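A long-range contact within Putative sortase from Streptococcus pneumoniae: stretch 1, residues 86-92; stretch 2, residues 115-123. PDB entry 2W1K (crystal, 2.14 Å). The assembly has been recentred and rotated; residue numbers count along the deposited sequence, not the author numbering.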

# COMPACT_ATOMS: atom_id res chain seq x y z
N HIS A 86 -12.28 2.15 -5.81
CA HIS A 86 -11.04 2.59 -5.15
C HIS A 86 -9.82 2.73 -6.09
O HIS A 86 -8.98 3.65 -5.97
N LEU A 87 -9.67 1.79 -6.99
CA LEU A 87 -8.55 1.89 -7.92
C LEU A 87 -8.69 3.03 -8.91
O LEU A 87 -7.70 3.42 -9.53
N GLY A 88 -9.92 3.56 -9.04
CA GLY A 88 -10.14 4.74 -9.87
C GLY A 88 -9.74 5.98 -9.09
O GLY A 88 -9.54 7.05 -9.67
N MET A 89 -9.65 5.86 -7.75
CA MET A 89 -9.32 7.05 -6.94
C MET A 89 -7.94 7.14 -6.30
O MET A 89 -7.59 8.20 -5.72
N GLY A 90 -7.12 6.10 -6.44
CA GLY A 90 -5.85 6.06 -5.74
C GLY A 90 -5.34 4.63 -5.74
O GLY A 90 -5.61 3.85 -6.72
N LEU A 91 -4.55 4.28 -4.70
CA LEU A 91 -3.95 2.92 -4.62
C LEU A 91 -4.83 2.16 -3.66
O LEU A 91 -5.59 2.78 -2.93
N ALA A 92 -4.76 0.84 -3.65
CA ALA A 92 -5.75 0.09 -2.78
C ALA A 92 -5.09 -1.12 -2.19
O ALA A 92 -4.50 -1.92 -2.92
N ALA A 115 -2.36 2.11 -16.50
CA ALA A 115 -2.72 3.06 -17.56
C ALA A 115 -4.21 3.49 -17.46
O ALA A 115 -4.93 3.47 -18.43
N GLU A 116 -4.67 3.73 -16.25
CA GLU A 116 -5.91 4.40 -15.93
C GLU A 116 -6.06 5.75 -16.68
O GLU A 116 -5.14 6.54 -16.68
N PRO A 117 -7.25 6.01 -17.28
CA PRO A 117 -7.38 7.11 -18.17
C PRO A 117 -6.94 8.43 -17.54
O PRO A 117 -6.57 9.33 -18.26
N SER A 118 -6.97 8.61 -16.24
CA SER A 118 -6.70 10.00 -15.90
C SER A 118 -5.55 10.27 -14.93
O SER A 118 -5.35 11.42 -14.59
N HIS A 119 -4.78 9.23 -14.55
CA HIS A 119 -3.76 9.29 -13.51
C HIS A 119 -2.64 8.32 -13.74
O HIS A 119 -2.85 7.20 -14.09
N VAL A 120 -1.43 8.73 -13.45
CA VAL A 120 -0.26 7.86 -13.68
C VAL A 120 -0.23 6.64 -12.82
O VAL A 120 0.00 5.55 -13.31
N PHE A 121 -0.52 6.81 -11.52
CA PHE A 121 -0.56 5.68 -10.56
C PHE A 121 0.67 4.80 -10.71
O PHE A 121 1.85 5.33 -10.63
N PHE A 122 0.48 3.49 -10.93
CA PHE A 122 1.70 2.65 -11.04
C PHE A 122 2.30 2.50 -12.50
O PHE A 122 2.98 1.49 -12.84
N ARG A 123 1.96 3.43 -13.42
CA ARG A 123 2.42 3.29 -14.85
C ARG A 123 3.89 2.83 -14.89
O ARG A 123 4.30 1.89 -15.68

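The contact is built around F121. Its CA-to-CB bond points toward stretch 1, and chi1 of -69° (m) with chi2 of -30° brings the ring against the backbone of residues L87 to G90. The ring meets mostly backbone. F121 CE2 lies 3.4 Å from L87 O, and F121 CZ lies 3.4 Å from G90 N and 3.8 Å from M89 C. G90 O sits over one face of the ring, while G88 O approaches its edge. G88 and G90 meet stretch 2 through their main chain. G90 has positive phi, at the point where the chain leaves helical geometry.

L91 makes the remaining apolar contact. Its CA-to-CB bond runs sideways, but the m,t rotamer brings the end of the side chain nearer to stretch 2. L91 CD2 stands over the face of the F122 ring, 3.9 Å from the ring centroid and 15° off the normal, a CH-pi contact. The same L91 CD2 lies 4.3 Å from F121 CD1, so one methyl touches both rings. F122 also starts sideways; chi1 of -76° (m) and chi2 of -14° bring its ring to this methyl.

M89 points away, with chi1 p, and contributes little. L87 (m,t) points sideways and meets F121 through its carbonyl oxygen.

The polar end has no direct hydrogen bond across the stretches. E116 points toward stretch 1, with chi1 t and chi2 p, and E116 OE2 comes to 4.0 Å from G88 CA. The oxygen of water 1 lies 2.6 Å from G88 O and 2.6 Å from E116 OE2 and donates to both, linking the two stretches. H119 (chi1 m) also points toward stretch 1. H119 ND1 stays 4.2 Å from G88 O, and this buried nitrogen has no partner in the model.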

# COMPACT_ATOMS: atom_id res chain seq x y z
CB HIS A 86 -10.61 1.61 -4.03
CG HIS A 86 -11.51 1.63 -2.85
ND1 HIS A 86 -11.60 0.59 -1.94
CD2 HIS A 86 -12.47 2.53 -2.48
CE1 HIS A 86 -12.56 0.85 -1.08
NE2 HIS A 86 -13.07 2.04 -1.36
CB LEU A 87 -8.35 0.59 -8.68
CG LEU A 87 -7.73 -0.56 -7.84
CD1 LEU A 87 -7.71 -1.86 -8.70
CD2 LEU A 87 -6.34 -0.18 -7.30
CB MET A 89 -10.45 7.36 -5.89
CG MET A 89 -10.83 6.22 -5.06
SD MET A 89 -12.57 6.44 -4.43
CE MET A 89 -12.43 8.10 -3.83
CB LEU A 91 -2.52 2.98 -4.07
CG LEU A 91 -1.66 3.97 -4.84
CD1 LEU A 91 -0.30 4.09 -4.21
CD2 LEU A 91 -1.58 3.52 -6.42
CB ALA A 92 -6.96 -0.35 -3.55
CB ALA A 115 -2.46 2.41 -18.89
CB GLU A 116 -5.91 4.65 -14.37
CG GLU A 116 -6.90 5.67 -13.88
CD GLU A 116 -8.30 5.08 -13.93
OE1 GLU A 116 -8.43 3.86 -14.30
OE2 GLU A 116 -9.25 5.82 -13.62
CB PRO A 117 -8.88 7.12 -18.53
CG PRO A 117 -9.21 5.74 -18.54
CD PRO A 117 -8.51 5.22 -17.28
CB SER A 118 -8.02 10.72 -15.51
OG SER A 118 -9.14 9.80 -15.30
CB HIS A 119 -4.41 8.96 -12.18
CG HIS A 119 -5.51 9.91 -11.82
ND1 HIS A 119 -6.81 9.52 -11.61
CD2 HIS A 119 -5.50 11.27 -11.71
CE1 HIS A 119 -7.56 10.58 -11.35
NE2 HIS A 119 -6.79 11.66 -11.41
CB VAL A 120 1.02 8.65 -13.54
CG1 VAL A 120 2.23 7.76 -13.79
CG2 VAL A 120 1.00 9.88 -14.57
CB PHE A 121 -1.85 4.86 -10.66
CG PHE A 121 -3.05 5.56 -10.19
CD1 PHE A 121 -2.96 6.53 -9.19
CD2 PHE A 121 -4.30 5.30 -10.75
CE1 PHE A 121 -4.14 7.28 -8.67
CE2 PHE A 121 -5.51 5.95 -10.24
CZ PHE A 121 -5.42 6.99 -9.20
CB PHE A 122 1.39 1.29 -10.36
CG PHE A 122 1.40 1.35 -8.80
CD1 PHE A 122 1.95 2.46 -8.13
CD2 PHE A 122 0.93 0.27 -8.04
CE1 PHE A 122 2.03 2.49 -6.72
CE2 PHE A 122 0.99 0.25 -6.67
CZ PHE A 122 1.56 1.33 -5.99
CB ARG A 123 2.28 4.62 -15.59
CG ARG A 123 2.36 4.44 -17.13
CD ARG A 123 1.73 5.63 -17.80
NE ARG A 123 0.29 5.72 -17.46
CZ ARG A 123 -0.49 6.75 -17.82
NH1 ARG A 123 0.03 7.76 -18.54
NH2 ARG A 123 -1.79 6.74 -17.49
O HOH W 1 -10.02 7.76 -12.11